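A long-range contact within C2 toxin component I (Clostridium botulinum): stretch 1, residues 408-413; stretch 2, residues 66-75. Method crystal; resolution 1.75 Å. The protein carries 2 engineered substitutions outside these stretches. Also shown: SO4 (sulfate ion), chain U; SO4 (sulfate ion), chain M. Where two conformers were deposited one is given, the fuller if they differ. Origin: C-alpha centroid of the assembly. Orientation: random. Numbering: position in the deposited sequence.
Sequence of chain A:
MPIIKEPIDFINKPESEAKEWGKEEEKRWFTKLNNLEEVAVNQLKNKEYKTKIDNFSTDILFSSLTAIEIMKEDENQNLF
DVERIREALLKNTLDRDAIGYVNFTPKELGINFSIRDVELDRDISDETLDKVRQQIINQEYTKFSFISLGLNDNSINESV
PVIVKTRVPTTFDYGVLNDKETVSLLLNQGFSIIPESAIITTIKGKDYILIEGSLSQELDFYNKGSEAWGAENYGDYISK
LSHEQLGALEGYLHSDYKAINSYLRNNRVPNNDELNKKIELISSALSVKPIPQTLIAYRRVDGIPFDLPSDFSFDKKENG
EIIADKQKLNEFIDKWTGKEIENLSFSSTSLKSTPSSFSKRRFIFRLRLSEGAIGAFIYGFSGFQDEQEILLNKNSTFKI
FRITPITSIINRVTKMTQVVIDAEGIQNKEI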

# COMPACT_ATOMS: atom_id res chain seq x y z
N SER A 408 1.15 -3.90 -13.47
CA SER A 408 2.27 -4.77 -13.06
C SER A 408 3.11 -5.16 -14.28
O SER A 408 2.55 -5.36 -15.39
CB SER A 408 1.77 -6.03 -12.39
OG SER A 408 2.83 -6.86 -11.86
N ILE A 409 4.42 -5.26 -14.10
CA ILE A 409 5.29 -5.63 -15.21
C ILE A 409 5.58 -7.09 -15.10
O ILE A 409 6.16 -7.54 -14.09
CB ILE A 409 6.59 -4.79 -15.19
CG1 ILE A 409 6.26 -3.34 -15.57
CG2 ILE A 409 7.55 -5.37 -16.21
CD1 ILE A 409 6.31 -2.43 -14.45
N ILE A 410 5.14 -7.88 -16.10
CA ILE A 410 5.17 -9.35 -15.96
C ILE A 410 6.46 -9.82 -16.58
O ILE A 410 7.14 -10.69 -16.02
CB ILE A 410 3.92 -10.05 -16.66
CG1 ILE A 410 2.58 -9.39 -16.23
CG2 ILE A 410 3.90 -11.53 -16.39
CD1 ILE A 410 2.23 -9.45 -14.72
N ASN A 411 6.80 -9.26 -17.74
CA ASN A 411 8.06 -9.60 -18.40
C ASN A 411 8.43 -8.53 -19.40
O ASN A 411 7.81 -7.48 -19.44
CB ASN A 411 8.01 -11.01 -19.03
CG ASN A 411 6.96 -11.12 -20.14
OD1 ASN A 411 6.85 -10.25 -21.00
ND2 ASN A 411 6.14 -12.17 -20.07
N ARG A 412 9.46 -8.77 -20.21
CA ARG A 412 9.93 -7.73 -21.11
C ARG A 412 8.83 -7.14 -21.99
O ARG A 412 8.82 -5.93 -22.22
CB ARG A 412 11.11 -8.22 -21.97
CG ARG A 412 11.94 -7.10 -22.59
CD ARG A 412 13.04 -7.69 -23.47
NE ARG A 412 12.41 -8.55 -24.47
CZ ARG A 412 12.97 -9.61 -25.04
NH1 ARG A 412 12.27 -10.31 -25.92
NH2 ARG A 412 14.21 -9.99 -24.74
N VAL A 413 7.89 -7.98 -22.44
CA VAL A 413 6.84 -7.55 -23.39
C VAL A 413 5.41 -7.51 -22.82
O VAL A 413 4.45 -7.28 -23.57
CB VAL A 413 6.81 -8.48 -24.69
CG1 VAL A 413 8.19 -8.50 -25.36
CG2 VAL A 413 6.35 -9.89 -24.37
S SO4 U . 15.50 -15.04 -11.70
O1 SO4 U . 15.69 -14.27 -12.93
O2 SO4 U . 15.84 -14.32 -10.45
O3 SO4 U . 14.08 -15.45 -11.63
O4 SO4 U . 16.32 -16.26 -11.75
S SO4 M . 16.04 -1.54 -6.49
O1 SO4 M . 15.43 -0.76 -7.62
O2 SO4 M . 17.18 -0.74 -6.04
O3 SO4 M . 15.10 -1.61 -5.37
O4 SO4 M . 16.47 -2.86 -6.93
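Stretch 2, residues 66-75: TAIEIMKEDE

Helix against strand in C2 toxin component I; touching residues are at least 338 positions apart in sequence. Stretch 2 is helical from Thr66 to Glu73, continuing a helix that begins earlier in the chain, and its regular phi/psi values are matched by i to i+4 backbone bonds from Ile70 N to Thr66 O (3.0 Å) through Asp74 N to Ile70 O (2.9 Å). At its C-terminal end Glu75 turns to positive phi (56/43) and closes a Schellman motif, with Glu75 N bonded to Lys72 O at 2.9 Å. The helix crosses the strand of stretch 1 steeply: the N-to-C directions differ by 77°, and the axes approach to 7.7 Å. The nearest CA pair is Arg412 CA and Ile70 CA, 6.7 Å apart. The contact is small, burying 292 Å² over both sides.

The apolar part of the contact centres on Ala67 and Ile409. Ala67 points its CA-to-CB bond toward stretch 1. Its CB lies 3.3 Å from Ile409 O and 3.8 Å from Ile410 O, so the methyl group rests against the backbone carbonyls of Ile409 and Ile410. One turn later, Met71 leaves the helix sideways, but its m, t, m side chain brings the end nearer. Ile409 (chi1 m) points toward the helix, and its CG2 is 4.4 Å from Ala67 CB and 4.1 Å from Met71 CE. Ile410, the next residue along, points away. Between Ala67 and Met71 in the helix sequence, Ile70 (m, t) sets its CG2 4.0 Å from Arg412 CB, so the arginine contributes the aliphatic base of its side chain here.

Among the polar and charged groups, no hydrogen bond links the two stretches. Arg412, extended through chi1 and chi2 (both t), passes Asp74, with Arg412 CG 3.1 Å from Asp74 OD2. The charges are of opposite sign, but Arg412 NE to Asp74 OD2 is 4.6 Å, too long for a salt bridge. Within stretch 1, Val413 N donates to Asn411 OD1 (2.9 Å, 142°), a bond that spans Arg412 in sequence.

Two sulfates, probably from the crystallisation liquor, bind stretch 2. Thr66 OG1 donates a very short bond (2.4 Å) to O3 of the chain U sulfate, and Glu69 OE1 is 2.6 Å from O2 of the same ion. Lys72 NZ donates to O4 of the chain M sulfate at 2.8 Å, by way of a fully extended chi2 to chi4.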

# COMPACT_ATOMS: atom_id res chain seq x y z
N THR A 66 12.12 -11.34 -10.68
CA THR A 66 12.50 -11.72 -12.06
C THR A 66 12.26 -10.60 -13.07
O THR A 66 13.14 -10.27 -13.87
CB THR A 66 11.74 -12.98 -12.49
OG1 THR A 66 12.12 -14.04 -11.62
CG2 THR A 66 12.15 -13.39 -13.91
N ALA A 67 11.09 -9.98 -12.99
CA ALA A 67 10.72 -8.93 -13.92
C ALA A 67 11.61 -7.71 -13.66
O ALA A 67 12.05 -7.04 -14.61
CB ALA A 67 9.25 -8.56 -13.73
N ILE A 68 11.94 -7.42 -12.39
CA ILE A 68 12.83 -6.29 -12.11
C ILE A 68 14.22 -6.52 -12.72
O ILE A 68 14.80 -5.62 -13.36
CB ILE A 68 12.99 -6.08 -10.56
CG1 ILE A 68 11.62 -5.78 -9.94
CG2 ILE A 68 14.00 -4.95 -10.21
CD1 ILE A 68 10.75 -4.67 -10.66
N GLU A 69 14.75 -7.74 -12.54
CA GLU A 69 16.08 -8.08 -13.05
C GLU A 69 16.11 -8.01 -14.57
O GLU A 69 17.09 -7.50 -15.14
CB GLU A 69 16.39 -9.49 -12.59
CG GLU A 69 16.61 -9.55 -11.08
CD GLU A 69 16.57 -10.95 -10.55
OE1 GLU A 69 16.26 -11.92 -11.29
OE2 GLU A 69 16.85 -11.10 -9.36
N ILE A 70 15.05 -8.47 -15.24
CA ILE A 70 14.95 -8.28 -16.69
C ILE A 70 15.06 -6.81 -17.08
O ILE A 70 15.79 -6.47 -17.99
CB ILE A 70 13.65 -8.92 -17.28
CG1 ILE A 70 13.82 -10.43 -17.33
CG2 ILE A 70 13.29 -8.31 -18.64
CD1 ILE A 70 12.46 -11.22 -17.38
N MET A 71 14.31 -5.93 -16.41
CA MET A 71 14.40 -4.53 -16.71
C MET A 71 15.79 -3.92 -16.47
O MET A 71 16.24 -3.09 -17.26
CB MET A 71 13.34 -3.77 -15.86
CG MET A 71 11.94 -3.91 -16.50
SD MET A 71 10.78 -2.78 -15.66
CE MET A 71 10.53 -3.62 -14.09
N LYS A 72 16.46 -4.31 -15.38
CA LYS A 72 17.82 -3.80 -15.16
C LYS A 72 18.75 -4.27 -16.29
O LYS A 72 19.51 -3.50 -16.81
CB LYS A 72 18.39 -4.34 -13.81
CG LYS A 72 17.61 -3.69 -12.58
CD LYS A 72 18.22 -4.14 -11.25
CE LYS A 72 17.58 -3.38 -10.06
NZ LYS A 72 18.15 -3.96 -8.83
N GLU A 73 18.68 -5.54 -16.65
CA GLU A 73 19.61 -6.03 -17.70
C GLU A 73 19.25 -5.46 -19.06
O GLU A 73 20.13 -5.36 -19.93
CB GLU A 73 19.66 -7.55 -17.71
CG GLU A 73 20.22 -8.07 -16.34
CD GLU A 73 20.25 -9.59 -16.16
OE1 GLU A 73 19.21 -10.25 -16.44
OE2 GLU A 73 21.28 -10.12 -15.69
N ASP A 74 17.98 -5.10 -19.25
CA ASP A 74 17.54 -4.31 -20.42
C ASP A 74 17.82 -2.81 -20.37
O ASP A 74 17.40 -2.04 -21.27
CB ASP A 74 16.07 -4.55 -20.71
CG ASP A 74 15.79 -5.99 -21.11
OD1 ASP A 74 16.73 -6.71 -21.48
OD2 ASP A 74 14.60 -6.40 -21.06
N GLU A 75 18.53 -2.35 -19.33
CA GLU A 75 18.82 -0.93 -19.19
C GLU A 75 17.55 -0.05 -19.19
O GLU A 75 17.50 1.00 -19.85
CB GLU A 75 19.76 -0.45 -20.31
CG GLU A 75 20.94 -1.36 -20.56
CD GLU A 75 22.06 -1.02 -19.63
OE1 GLU A 75 21.75 -0.78 -18.44
OE2 GLU A 75 23.21 -0.96 -20.08